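Local coordinates for structural protein VP1 (Trichodysplasia spinulosa-associated polyomavirus, PDB 4U60) that forms the pentameric building block of the viral capsid and binds the sialylated glycan of the ganglioside GM1 on its surface, at residues C[31-36]-C[247-252]; C[66-71]-C[130-135]; C[138-143]-C[201-206]; C[158-163]-C[176-181]. One frame throughout, in Å; residues are numbered along the deposited sequence. Where two conformers were deposited one is given.

Contact 1: C[31-36]-C[247-252]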
loop_
_atom_site.group_PDB
_atom_site.type_symbol
_atom_site.label_atom_id
_atom_site.label_comp_id
_atom_site.label_asym_id
_atom_site.label_seq_id
_atom_site.Cartn_x
_atom_site.Cartn_y
_atom_site.Cartn_z
ATOM N N THR C 31 0.772 7.472 -27.075
ATOM C CA THR C 31 1.606 6.350 -26.700
ATOM C C THR C 31 2.306 5.737 -27.918
ATOM O O THR C 31 1.793 5.822 -29.070
ATOM C CB THR C 31 0.768 5.289 -25.964
ATOM O OG1 THR C 31 1.621 4.413 -25.236
ATOM C CG2 THR C 31 -0.077 4.476 -26.911
ATOM N N ARG C 32 3.483 5.153 -27.673
ATOM C CA ARG C 32 4.288 4.518 -28.715
ATOM C C ARG C 32 4.592 3.070 -28.324
ATOM O O ARG C 32 5.701 2.698 -27.946
ATOM C CB ARG C 32 5.558 5.319 -28.985
ATOM C CG ARG C 32 5.287 6.777 -29.365
ATOM C CD ARG C 32 4.575 6.864 -30.690
ATOM N NE ARG C 32 4.208 8.214 -31.114
ATOM C CZ ARG C 32 2.974 8.616 -31.384
ATOM N NH1 ARG C 32 1.921 7.817 -31.216
ATOM N NH2 ARG C 32 2.783 9.857 -31.849
ATOM N N MET C 33 3.565 2.242 -28.440
ATOM C CA MET C 33 3.682 0.852 -28.056
ATOM C C MET C 33 4.205 -0.083 -29.126
ATOM O O MET C 33 4.586 -1.202 -28.818
ATOM C CB MET C 33 2.315 0.361 -27.587
ATOM C CG MET C 33 1.820 0.994 -26.283
ATOM S SD MET C 33 2.842 0.628 -24.834
ATOM C CE MET C 33 3.860 2.095 -24.721
ATOM N N GLY C 34 4.195 0.358 -30.382
ATOM C CA GLY C 34 4.711 -0.454 -31.486
ATOM C C GLY C 34 3.966 -0.206 -32.778
ATOM O O GLY C 34 4.580 -0.109 -33.846
ATOM N N GLN C 35 2.643 -0.155 -32.707
ATOM C CA GLN C 35 1.838 0.284 -33.831
ATOM C C GLN C 35 1.537 1.752 -33.547
ATOM O O GLN C 35 0.632 2.095 -32.779
ATOM C CB GLN C 35 0.594 -0.571 -33.938
ATOM C CG GLN C 35 -0.171 -0.505 -35.242
ATOM C CD GLN C 35 -0.221 0.871 -35.862
ATOM O OE1 GLN C 35 0.739 1.319 -36.533
ATOM N NE2 GLN C 35 -1.359 1.547 -35.675
ATOM N N ASN C 36 2.336 2.618 -34.155
ATOM C CA ASN C 36 2.361 4.043 -33.820
ATOM C C ASN C 36 1.742 4.924 -34.895
ATOM O O ASN C 36 1.821 6.156 -34.798
ATOM C CB ASN C 36 3.812 4.453 -33.528
ATOM C CG ASN C 36 4.414 3.621 -32.412
ATOM O OD1 ASN C 36 3.681 3.072 -31.576
ATOM N ND2 ASN C 36 5.721 3.509 -32.396
ATOM N N CYS C 247 6.359 7.539 -20.965
ATOM C CA CYS C 247 5.910 6.235 -21.406
ATOM C C CYS C 247 4.896 5.761 -20.378
ATOM O O CYS C 247 5.144 5.854 -19.182
ATOM C CB CYS C 247 7.063 5.250 -21.531
ATOM S SG CYS C 247 6.583 3.657 -22.238
ATOM N N ASP C 248 3.756 5.273 -20.844
ATOM C CA ASP C 248 2.698 4.782 -19.954
ATOM C C ASP C 248 2.095 3.472 -20.442
ATOM O O ASP C 248 1.102 3.451 -21.164
ATOM C CB ASP C 248 1.619 5.858 -19.780
ATOM C CG ASP C 248 2.121 7.053 -19.012
ATOM O OD1 ASP C 248 2.204 6.936 -17.751
ATOM O OD2 ASP C 248 2.487 8.073 -19.645
ATOM N N ILE C 249 2.698 2.371 -20.015
ATOM C CA ILE C 249 2.200 1.034 -20.329
ATOM C C ILE C 249 1.239 0.629 -19.217
ATOM O O ILE C 249 1.588 0.726 -18.035
ATOM C CB ILE C 249 3.364 0.038 -20.347
ATOM C CG1 ILE C 249 4.315 0.397 -21.499
ATOM C CG2 ILE C 249 2.864 -1.394 -20.413
ATOM C CD1 ILE C 249 5.657 -0.295 -21.453
ATOM N N VAL C 250 0.045 0.189 -19.582
ATOM C CA VAL C 250 -0.983 -0.150 -18.574
ATOM C C VAL C 250 -1.309 -1.626 -18.499
ATOM O O VAL C 250 -2.113 -2.030 -17.672
ATOM C CB VAL C 250 -2.259 0.685 -18.744
ATOM C CG1 VAL C 250 -1.997 2.150 -18.451
ATOM C CG2 VAL C 250 -2.832 0.512 -20.147
ATOM N N GLY C 251 -0.642 -2.431 -19.319
ATOM C CA GLY C 251 -0.800 -3.874 -19.285
ATOM C C GLY C 251 -0.790 -4.479 -20.677
ATOM O O GLY C 251 -0.334 -3.854 -21.660
ATOM N N PHE C 252 -1.308 -5.694 -20.748
ATOM C CA PHE C 252 -1.443 -6.462 -22.000
ATOM C C PHE C 252 -2.896 -6.782 -22.279
ATOM O O PHE C 252 -3.672 -7.131 -21.381
ATOM C CB PHE C 252 -0.655 -7.770 -21.908
ATOM C CG PHE C 252 0.827 -7.561 -21.808
ATOM C CD1 PHE C 252 1.586 -7.321 -22.935
ATOM C CD2 PHE C 252 1.464 -7.575 -20.576
ATOM C CE1 PHE C 252 2.948 -7.112 -22.849
ATOM C CE2 PHE C 252 2.831 -7.345 -20.484
ATOM C CZ PHE C 252 3.565 -7.118 -21.627
HETATM O O HOH W 1 3.285 5.798 -23.567
#
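M33 reaches I249 through its torsions: chi1 (-67°) sets CG beside the backbone N, anti to the carbonyl carbon, and bends at chi2 (-64°) and chi3 (98°) carry SD and CE toward segment 247-252. I249 meets them with CG1, which also lies anti to its own carbonyl carbon, and the two side chains cross obliquely. M33 SD and M33 CE each lie 3.7 Å from I249 CG1, and the methyl also touches the neighbouring thiol, with M33 CE 4.0 Å from C247 SG. An unbranched, flexible methionine suits a loop that must reach a strand it does not pair with, while the branched isoleucine and the small cysteine offer it a buried apolar surface.

The polar link is indirect. A water lies 2.7 Å from T31 OG1 and accepts a bond from the backbone, D248 N standing 2.8 Å from it; the threonine hydroxyl and a strand amide are thus joined where T31 OG1 and D248 O are too far apart to bond. The carboxylate of D248 is engaged by H131 and R267. On the loop itself, G34 N donates to N36 OD1 (3.0 Å), a local bond between residues two apart.

The whole is a loop after strand 12-29 laid against a central strand of the VP1 jelly roll, where I249 also packs on V106 of a neighbouring subunit.

Contact 2: C[66-71]-C[130-135]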
loop_
_atom_site.group_PDB
_atom_site.type_symbol
_atom_site.label_atom_id
_atom_site.label_comp_id
_atom_site.label_asym_id
_atom_site.label_seq_id
_atom_site.Cartn_x
_atom_site.Cartn_y
_atom_site.Cartn_z
ATOM N N PRO C 66 7.710 -1.403 -27.079
ATOM C CA PRO C 66 7.415 -0.022 -26.720
ATOM C C PRO C 66 8.631 0.905 -26.751
ATOM O O PRO C 66 9.746 0.477 -26.428
ATOM C CB PRO C 66 6.872 -0.150 -25.301
ATOM C CG PRO C 66 6.268 -1.513 -25.264
ATOM C CD PRO C 66 7.139 -2.361 -26.124
ATOM N N THR C 67 8.392 2.167 -27.117
ATOM C CA THR C 67 9.431 3.180 -27.166
ATOM C C THR C 67 8.972 4.408 -26.384
ATOM O O THR C 67 7.790 4.526 -26.021
ATOM C CB THR C 67 9.770 3.587 -28.609
ATOM O OG1 THR C 67 8.570 3.908 -29.314
ATOM C CG2 THR C 67 10.485 2.458 -29.326
ATOM N N TYR C 68 9.903 5.290 -26.077
ATOM C CA TYR C 68 9.557 6.560 -25.422
ATOM C C TYR C 68 8.818 7.503 -26.354
ATOM O O TYR C 68 9.127 7.616 -27.560
ATOM C CB TYR C 68 10.789 7.255 -24.860
ATOM C CG TYR C 68 11.449 6.501 -23.723
ATOM C CD1 TYR C 68 10.882 6.516 -22.460
ATOM C CD2 TYR C 68 12.593 5.746 -23.919
ATOM C CE1 TYR C 68 11.473 5.845 -21.402
ATOM C CE2 TYR C 68 13.185 5.054 -22.882
ATOM C CZ TYR C 68 12.603 5.092 -21.619
ATOM O OH TYR C 68 13.173 4.405 -20.568
ATOM N N SER C 69 7.811 8.182 -25.802
ATOM C CA SER C 69 7.241 9.340 -26.446
ATOM C C SER C 69 8.072 10.560 -26.081
ATOM O O SER C 69 8.540 10.681 -24.956
ATOM C CB SER C 69 5.817 9.559 -25.963
ATOM O OG SER C 69 5.008 8.424 -26.258
ATOM N N THR C 70 8.218 11.497 -27.006
ATOM C CA THR C 70 8.941 12.719 -26.710
ATOM C C THR C 70 8.596 13.829 -27.707
ATOM O O THR C 70 8.201 13.581 -28.851
ATOM C CB THR C 70 10.470 12.483 -26.677
ATOM O OG1 THR C 70 11.130 13.587 -26.037
ATOM C CG2 THR C 70 11.043 12.290 -28.072
ATOM N N ALA C 71 8.736 15.054 -27.230
ATOM C CA ALA C 71 8.570 16.247 -28.067
ATOM C C ALA C 71 9.453 17.362 -27.553
ATOM O O ALA C 71 9.741 17.448 -26.342
ATOM C CB ALA C 71 7.122 16.726 -28.062
ATOM N N PHE C 130 4.193 0.412 -16.494
ATOM C CA PHE C 130 5.421 1.212 -16.529
ATOM C C PHE C 130 5.009 2.627 -16.835
ATOM O O PHE C 130 4.379 2.877 -17.862
ATOM C CB PHE C 130 6.421 0.662 -17.555
ATOM C CG PHE C 130 7.656 1.502 -17.736
ATOM C CD1 PHE C 130 8.631 1.543 -16.755
ATOM C CD2 PHE C 130 7.843 2.248 -18.886
ATOM C CE1 PHE C 130 9.779 2.322 -16.942
ATOM C CE2 PHE C 130 8.983 3.020 -19.068
ATOM C CZ PHE C 130 9.940 3.054 -18.093
ATOM N N HIS C 131 5.343 3.554 -15.940
ATOM C CA HIS C 131 4.932 4.949 -16.058
ATOM C C HIS C 131 6.087 5.846 -15.749
ATOM O O HIS C 131 6.658 5.773 -14.662
ATOM C CB HIS C 131 3.759 5.265 -15.119
ATOM C CG HIS C 131 2.589 4.398 -15.395
ATOM N ND1 HIS C 131 1.727 4.670 -16.427
ATOM C CD2 HIS C 131 2.196 3.217 -14.877
ATOM C CE1 HIS C 131 0.830 3.705 -16.518
ATOM N NE2 HIS C 131 1.092 2.814 -15.584
ATOM N N MET C 132 6.437 6.685 -16.718
ATOM C CA MET C 132 7.443 7.673 -16.441
ATOM C C MET C 132 7.186 8.926 -17.245
ATOM O O MET C 132 6.520 8.916 -18.284
ATOM C CB MET C 132 8.838 7.120 -16.694
ATOM C CG MET C 132 9.157 6.916 -18.156
ATOM S SD MET C 132 9.728 8.408 -19.020
ATOM C CE MET C 132 11.337 8.747 -18.317
ATOM N N PHE C 133 7.628 10.041 -16.686
ATOM C CA PHE C 133 7.623 11.281 -17.450
ATOM C C PHE C 133 8.850 12.090 -17.053
ATOM O O PHE C 133 9.456 11.879 -16.001
ATOM C CB PHE C 133 6.331 12.099 -17.293
ATOM C CG PHE C 133 6.160 12.739 -15.947
ATOM C CD1 PHE C 133 5.584 12.038 -14.898
ATOM C CD2 PHE C 133 6.575 14.035 -15.733
ATOM C CE1 PHE C 133 5.413 12.616 -13.651
ATOM C CE2 PHE C 133 6.410 14.613 -14.469
ATOM C CZ PHE C 133 5.831 13.898 -13.440
ATOM N N ALA C 134 9.234 12.982 -17.953
ATOM C CA ALA C 134 10.367 13.851 -17.737
ATOM C C ALA C 134 10.084 15.193 -18.391
ATOM O O ALA C 134 9.455 15.267 -19.464
ATOM C CB ALA C 134 11.622 13.238 -18.310
ATOM N N VAL C 135 10.490 16.249 -17.709
ATOM C CA VAL C 135 10.419 17.622 -18.233
ATOM C C VAL C 135 11.793 18.244 -18.042
ATOM O O VAL C 135 12.351 18.217 -16.945
ATOM C CB VAL C 135 9.348 18.467 -17.511
ATOM C CG1 VAL C 135 9.267 19.884 -18.101
ATOM C CG2 VAL C 135 7.984 17.800 -17.577
#
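Y68 and M132 make the principal contact, their side chains crossing at about a right angle; the distances given here hold for one of two modelled conformers of M132. The sulfur comes nearest to the CD1-CE1 bond of the ring: M132 SD is 3.9 Å from Y68 CE1 and 4.1 Å from Y68 CD1. It stands 5.0 Å from the centroid of the Y68 ring and 71° off the ring normal, an oblique Met-aromatic contact in which the polarisable sulfur lies well away from the ring axis. M132 CG shares in it, at 4.1 Å from Y68 CE1.

F130, two residues earlier on the same strand, meets the outer part of the same tyrosine: F130 CE2 is 4.4 Å from Y68 CE1, and F130 CZ is 4.3 Å from Y68 OH. The phenol therefore rests on two apolar residues that both project from strand 129-136 toward segment 66-71. Tyrosine suits this place because its long flat ring spans the gap between backbones, with the CA atoms of Y68 and M132 9.3 Å apart, while its hydroxyl still finds a polar partner.

That partner is the carbonyl of W191, to which Y68 OH is hydrogen-bonded, with a weak bond to S103 of a neighbouring subunit besides. M132, in this conformer, fits by bending at every torsion, CG lying between the backbone N and the carbonyl carbon (chi1 71°); it also packs on F219 of that subunit.

Around this buried centre, strand 129-136 runs antiparallel between strands 201-208 and 241-254, and strands 69-74 and 260-279 both pair with 241-254 as well.

Contact 3: C[138-143]-C[201-206]. With EDO (1,2-ethanediol), chain S.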
loop_
_atom_site.group_PDB
_atom_site.type_symbol
_atom_site.label_atom_id
_atom_site.label_comp_id
_atom_site.label_asym_id
_atom_site.label_seq_id
_atom_site.Cartn_x
_atom_site.Cartn_y
_atom_site.Cartn_z
ATOM N N GLU C 138 16.494 20.458 -22.142
ATOM C CA GLU C 138 17.348 19.871 -23.173
ATOM C C GLU C 138 16.917 18.400 -23.260
ATOM O O GLU C 138 16.158 17.952 -22.420
ATOM C CB GLU C 138 18.813 20.019 -22.788
ATOM C CG GLU C 138 19.186 19.368 -21.475
ATOM C CD GLU C 138 20.570 19.778 -21.065
ATOM O OE1 GLU C 138 21.507 19.019 -21.366
ATOM O OE2 GLU C 138 20.742 20.871 -20.477
ATOM N N PRO C 139 17.366 17.663 -24.275
ATOM C CA PRO C 139 16.918 16.273 -24.378
ATOM C C PRO C 139 17.266 15.418 -23.167
ATOM O O PRO C 139 18.294 15.628 -22.516
ATOM C CB PRO C 139 17.663 15.758 -25.600
ATOM C CG PRO C 139 17.814 16.979 -26.462
ATOM C CD PRO C 139 18.116 18.096 -25.472
ATOM N N LEU C 140 16.363 14.498 -22.852
ATOM C CA LEU C 140 16.604 13.546 -21.783
ATOM C C LEU C 140 17.848 12.748 -22.142
ATOM O O LEU C 140 17.956 12.240 -23.251
ATOM C CB LEU C 140 15.406 12.626 -21.602
ATOM C CG LEU C 140 15.540 11.519 -20.559
ATOM C CD1 LEU C 140 15.635 12.052 -19.130
ATOM C CD2 LEU C 140 14.394 10.520 -20.675
ATOM N N GLU C 141 18.786 12.659 -21.205
ATOM C CA GLU C 141 20.029 11.947 -21.416
ATOM C C GLU C 141 19.824 10.501 -20.981
ATOM O O GLU C 141 19.276 10.243 -19.923
ATOM C CB GLU C 141 21.171 12.647 -20.683
ATOM C CG GLU C 141 21.538 13.947 -21.382
ATOM C CD GLU C 141 22.278 14.952 -20.514
ATOM O OE1 GLU C 141 21.791 15.270 -19.408
ATOM O OE2 GLU C 141 23.323 15.478 -20.994
ATOM N N LEU C 142 20.245 9.582 -21.843
ATOM C CA LEU C 142 19.943 8.156 -21.695
ATOM C C LEU C 142 21.198 7.326 -21.440
ATOM O O LEU C 142 22.292 7.649 -21.939
ATOM C CB LEU C 142 19.282 7.618 -22.961
ATOM C CG LEU C 142 17.954 8.257 -23.381
ATOM C CD1 LEU C 142 17.537 7.744 -24.753
ATOM C CD2 LEU C 142 16.865 8.003 -22.344
ATOM N N GLN C 143 20.987 6.242 -20.706
ATOM C CA GLN C 143 21.975 5.190 -20.445
ATOM C C GLN C 143 21.430 3.907 -21.046
ATOM O O GLN C 143 20.262 3.576 -20.869
ATOM C CB GLN C 143 22.196 5.016 -18.943
ATOM C CG GLN C 143 23.010 3.792 -18.535
ATOM C CD GLN C 143 24.447 3.869 -18.997
ATOM O OE1 GLN C 143 25.134 4.876 -18.786
ATOM N NE2 GLN C 143 24.903 2.825 -19.665
ATOM N N THR C 201 16.986 18.323 -16.257
ATOM C CA THR C 201 15.718 17.611 -16.471
ATOM C C THR C 201 15.266 17.019 -15.150
ATOM O O THR C 201 16.084 16.608 -14.336
ATOM C CB THR C 201 15.887 16.499 -17.529
ATOM O OG1 THR C 201 16.142 17.121 -18.807
ATOM C CG2 THR C 201 14.679 15.552 -17.603
ATOM N N ARG C 202 13.971 16.956 -14.930
ATOM C CA ARG C 202 13.434 16.186 -13.808
ATOM C C ARG C 202 12.711 14.998 -14.393
ATOM O O ARG C 202 11.928 15.149 -15.327
ATOM C CB ARG C 202 12.449 17.023 -13.004
ATOM C CG ARG C 202 12.956 18.396 -12.620
ATOM C CD ARG C 202 14.236 18.352 -11.790
ATOM N NE ARG C 202 14.582 19.718 -11.447
ATOM C CZ ARG C 202 15.615 20.408 -11.921
ATOM N NH1 ARG C 202 16.560 19.856 -12.696
ATOM N NH2 ARG C 202 15.713 21.666 -11.577
ATOM N N TYR C 203 12.955 13.813 -13.856
ATOM C CA TYR C 203 12.222 12.622 -14.315
ATOM C C TYR C 203 11.708 11.796 -13.134
ATOM O O TYR C 203 12.266 11.833 -12.036
ATOM C CB TYR C 203 13.055 11.731 -15.271
ATOM C CG TYR C 203 14.357 11.213 -14.705
ATOM C CD1 TYR C 203 14.398 10.070 -13.902
ATOM C CD2 TYR C 203 15.558 11.853 -14.990
ATOM C CE1 TYR C 203 15.604 9.599 -13.389
ATOM C CE2 TYR C 203 16.765 11.395 -14.496
ATOM C CZ TYR C 203 16.787 10.277 -13.692
ATOM O OH TYR C 203 17.972 9.820 -13.185
ATOM N N TYR C 204 10.598 11.107 -13.389
ATOM C CA TYR C 204 9.873 10.353 -12.366
ATOM C C TYR C 204 9.377 9.110 -13.034
ATOM O O TYR C 204 8.724 9.189 -14.067
ATOM C CB TYR C 204 8.663 11.146 -11.807
ATOM C CG TYR C 204 8.971 12.582 -11.480
ATOM C CD1 TYR C 204 9.060 13.538 -12.493
ATOM C CD2 TYR C 204 9.179 12.989 -10.181
ATOM C CE1 TYR C 204 9.370 14.859 -12.211
ATOM C CE2 TYR C 204 9.475 14.327 -9.890
ATOM C CZ TYR C 204 9.564 15.250 -10.914
ATOM O OH TYR C 204 9.848 16.589 -10.677
ATOM N N GLY C 205 9.609 7.957 -12.413
ATOM C CA GLY C 205 9.163 6.711 -13.016
ATOM C C GLY C 205 8.807 5.640 -12.002
ATOM O O GLY C 205 9.256 5.666 -10.850
ATOM N N SER C 206 7.968 4.698 -12.451
ATOM C CA SER C 206 7.593 3.539 -11.672
ATOM C C SER C 206 7.381 2.330 -12.571
ATOM O O SER C 206 7.038 2.456 -13.742
ATOM C CB SER C 206 6.314 3.789 -10.880
ATOM O OG SER C 206 5.243 4.054 -11.741
HETATM C C1 EDO S . 18.206 23.052 -13.535
HETATM O O1 EDO S . 18.259 22.672 -12.155
HETATM C C2 EDO S . 19.083 24.281 -13.801
HETATM O O2 EDO S . 19.846 24.121 -15.013
HETATM O O HOH W 2 14.500 16.328 -20.915
HETATM O O HOH W 3 18.475 16.252 -19.799
#
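Segment 138-143 passes the start of strand 201-208 without pairing with it, L140 and T201 coming closest with their CA atoms 6.7 Å apart. L140 carries the apolar side: with CG anti to the backbone N (chi1 177°), its CD1 branch reaches across to the strand. There L140 CD1 lies 3.9 Å from T201 CG2 and 4.1 Å from Y203 CD2, and the leucine side chain crosses both at about a right angle. A leucine fills such a place well, since one methyl can touch two residues spaced two apart on a strand.

T201 turns its methyl to L140 and its hydroxyl to two waters: one, 2.8 Å from T201 OG1, donates to E138 O, and the other, 2.7 Å from T201 OG1, probably donates to P139 O. Threonine thus links the strand to two successive carbonyls of the loop before strand 141-144.

The contact joins a jelly-roll strand that is outermost within this chain to the small three-stranded sheet containing strand 141-144. The jelly-roll sheet runs on across the subunit interface, because Y204, G205 and S206 pair with a strand of a neighbouring subunit, whose E98 accepts the hydroxyl of Y203. R202 points from the opposite side of its strand and binds a 1,2-ethanediol, probably from the crystallisation liquor: R202 NH2 donates to its O1 at 2.8 Å, with the diol oxygen at the guanidinium edge, and R202 NH1 adds a weak bond to the same O1 (3.3 Å, 130°).

Contact 4: C[158-163]-C[176-181]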
loop_
_atom_site.group_PDB
_atom_site.type_symbol
_atom_site.label_atom_id
_atom_site.label_comp_id
_atom_site.label_asym_id
_atom_site.label_seq_id
_atom_site.Cartn_x
_atom_site.Cartn_y
_atom_site.Cartn_z
ATOM N N LYS C 158 14.251 1.545 -37.903
ATOM C CA LYS C 158 13.868 2.868 -37.430
ATOM C C LYS C 158 14.094 3.039 -35.932
ATOM O O LYS C 158 13.953 4.142 -35.404
ATOM C CB LYS C 158 12.415 3.154 -37.770
ATOM C CG LYS C 158 12.128 3.221 -39.253
ATOM C CD LYS C 158 10.667 3.594 -39.461
ATOM N N LEU C 159 14.435 1.966 -35.239
ATOM C CA LEU C 159 14.771 2.069 -33.822
ATOM C C LEU C 159 16.156 2.686 -33.692
ATOM O O LEU C 159 16.964 2.574 -34.606
ATOM C CB LEU C 159 14.748 0.705 -33.147
ATOM C CG LEU C 159 13.426 -0.057 -33.190
ATOM C CD1 LEU C 159 13.562 -1.439 -32.591
ATOM C CD2 LEU C 159 12.325 0.727 -32.484
ATOM N N VAL C 160 16.413 3.366 -32.585
ATOM C CA VAL C 160 17.734 3.885 -32.298
ATOM C C VAL C 160 18.349 3.044 -31.190
ATOM O O VAL C 160 17.856 3.031 -30.056
ATOM C CB VAL C 160 17.696 5.364 -31.884
ATOM C CG1 VAL C 160 19.097 5.868 -31.581
ATOM C CG2 VAL C 160 17.030 6.189 -32.989
ATOM N N VAL C 161 19.404 2.321 -31.542
ATOM C CA VAL C 161 20.061 1.400 -30.615
ATOM C C VAL C 161 21.542 1.445 -30.909
ATOM O O VAL C 161 21.924 1.966 -31.967
ATOM C CB VAL C 161 19.514 -0.040 -30.762
ATOM C CG1 VAL C 161 18.050 -0.098 -30.396
ATOM C CG2 VAL C 161 19.750 -0.577 -32.151
ATOM N N PRO C 162 22.386 0.901 -30.015
ATOM C CA PRO C 162 23.822 0.965 -30.291
ATOM C C PRO C 162 24.219 0.135 -31.491
ATOM O O PRO C 162 23.547 -0.833 -31.820
ATOM C CB PRO C 162 24.456 0.380 -29.013
ATOM C CG PRO C 162 23.423 0.602 -27.944
ATOM C CD PRO C 162 22.117 0.376 -28.665
ATOM N N PRO C 163 25.332 0.487 -32.125
ATOM C CA PRO C 163 25.756 -0.257 -33.323
ATOM C C PRO C 163 26.553 -1.525 -33.059
ATOM O O PRO C 163 26.869 -2.261 -34.016
ATOM C CB PRO C 163 26.619 0.754 -34.064
ATOM C CG PRO C 163 27.161 1.636 -32.990
ATOM C CD PRO C 163 26.074 1.749 -31.958
ATOM N N TYR C 176 28.015 3.462 -23.380
ATOM C CA TYR C 176 26.796 3.258 -24.163
ATOM C C TYR C 176 25.706 4.233 -23.678
ATOM O O TYR C 176 24.903 3.927 -22.782
ATOM C CB TYR C 176 26.301 1.813 -24.021
ATOM C CG TYR C 176 27.090 0.747 -24.745
ATOM C CD1 TYR C 176 28.322 0.324 -24.284
ATOM C CD2 TYR C 176 26.570 0.130 -25.884
ATOM C CE1 TYR C 176 29.046 -0.649 -24.950
ATOM C CE2 TYR C 176 27.270 -0.862 -26.548
ATOM C CZ TYR C 176 28.505 -1.259 -26.085
ATOM O OH TYR C 176 29.211 -2.238 -26.754
ATOM N N LYS C 177 25.709 5.426 -24.249
ATOM C CA LYS C 177 24.768 6.479 -23.878
ATOM C C LYS C 177 24.110 7.063 -25.131
ATOM O O LYS C 177 24.495 6.738 -26.263
ATOM C CB LYS C 177 25.496 7.552 -23.061
ATOM C CG LYS C 177 25.959 7.057 -21.695
ATOM C CD LYS C 177 26.607 8.128 -20.848
ATOM C CE LYS C 177 26.914 7.608 -19.448
ATOM N NZ LYS C 177 27.180 8.742 -18.539
ATOM N N GLN C 178 23.102 7.910 -24.932
ATOM C CA GLN C 178 22.361 8.534 -26.034
ATOM C C GLN C 178 21.569 9.686 -25.449
ATOM O O GLN C 178 21.607 9.922 -24.244
ATOM C CB GLN C 178 21.421 7.541 -26.735
ATOM C CG GLN C 178 21.877 7.076 -28.116
ATOM C CD GLN C 178 21.673 8.147 -29.177
ATOM O OE1 GLN C 178 21.364 9.306 -28.869
ATOM N NE2 GLN C 178 21.830 7.761 -30.445
ATOM N N LYS C 179 20.868 10.392 -26.322
ATOM C CA LYS C 179 19.917 11.424 -25.923
ATOM C C LYS C 179 18.608 11.144 -26.624
ATOM O O LYS C 179 18.597 10.738 -27.777
ATOM C CB LYS C 179 20.411 12.809 -26.335
ATOM C CG LYS C 179 21.665 13.228 -25.591
ATOM C CD LYS C 179 22.051 14.657 -25.861
ATOM C CE LYS C 179 23.274 15.032 -25.046
ATOM N NZ LYS C 179 23.702 16.406 -25.369
ATOM N N LEU C 180 17.513 11.370 -25.919
ATOM C CA LEU C 180 16.178 11.110 -26.442
ATOM C C LEU C 180 15.758 12.242 -27.372
ATOM O O LEU C 180 15.172 13.244 -26.947
ATOM C CB LEU C 180 15.192 10.942 -25.296
ATOM C CG LEU C 180 13.719 10.639 -25.631
ATOM C CD1 LEU C 180 13.592 9.534 -26.666
ATOM C CD2 LEU C 180 12.930 10.306 -24.373
ATOM N N THR C 181 16.072 12.062 -28.653
ATOM C CA THR C 181 15.856 13.079 -29.686
ATOM C C THR C 181 14.842 12.698 -30.763
ATOM O O THR C 181 14.661 13.446 -31.728
ATOM C CB THR C 181 17.192 13.394 -30.362
ATOM O OG1 THR C 181 17.752 12.177 -30.867
ATOM C CG2 THR C 181 18.171 14.036 -29.366
HETATM O O HOH W 4 22.474 5.052 -31.297
#
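P162 and Y176 supply the apolar part of this surface contact. The proline ring comes to the edge of the tyrosine ring, near its plane, and not over a face: P162 CB is 3.8 Å from Y176 CD2 and 3.9 Å from Y176 CE2, with P162 CG 3.8 Å from Y176 CD2. The two side chains cross at about a right angle. Proline, with its compact apolar ring, suits a place beside a tyrosine edge, and the tyrosine gives it a broad hydrocarbon border; Y176 CG, beside the backbone N (chi1 -73°), places the ring there.

Mixed contact follows at V160. Its CG1 branch, anti to the backbone N, touches the amide of Q178, with V160 CG1 3.5 Å from Q178 NE2. The valine also rests on F186.

Polar links hold the glutamine. Q178 OE1 accepts from K179 N at 2.8 Å, the donor lying in the carbonyl plane on a lone pair and the bond nearly straight (160°), which fixes the rotation of the amide and directs its nitrogen toward the loop. There Q178 NE2 donates to a water at 2.9 Å, and that water in turn donates to V161 O at a longer 3.2 Å. Glutamine can do both because one end accepts and the other donates. Strand 177-179 is itself paired through Q178 and L142, and V160 O accepts from the indole of W191.

The chemistry is thus that of a modest surface contact, in which a few apolar touches and one water bridge join loop to strand.

Contacts 1 to 3 each have one segment or more on the large jelly-roll sheet, whereas in contact 4 only 176-181 reaches a sheet, the smaller one. Contacts 1 and 2, centres 10 Å apart, meet where I249 N lies 2.8 Å from F130 O. Contacts 2 and 3, centres 9 Å apart, join through H131 O and S206 N at 2.8 Å. Contact 4 is bound to contact 3 by L142 N and Q178 O at 2.8 Å, and packs on contact 2 through L180 and Y68. Contacts 1, 2 and 3 all touch a neighbouring subunit. The glycan pockets, built by residues 50-53 with 57-61 and by H109, R114, D118 and K119, include none of these segments.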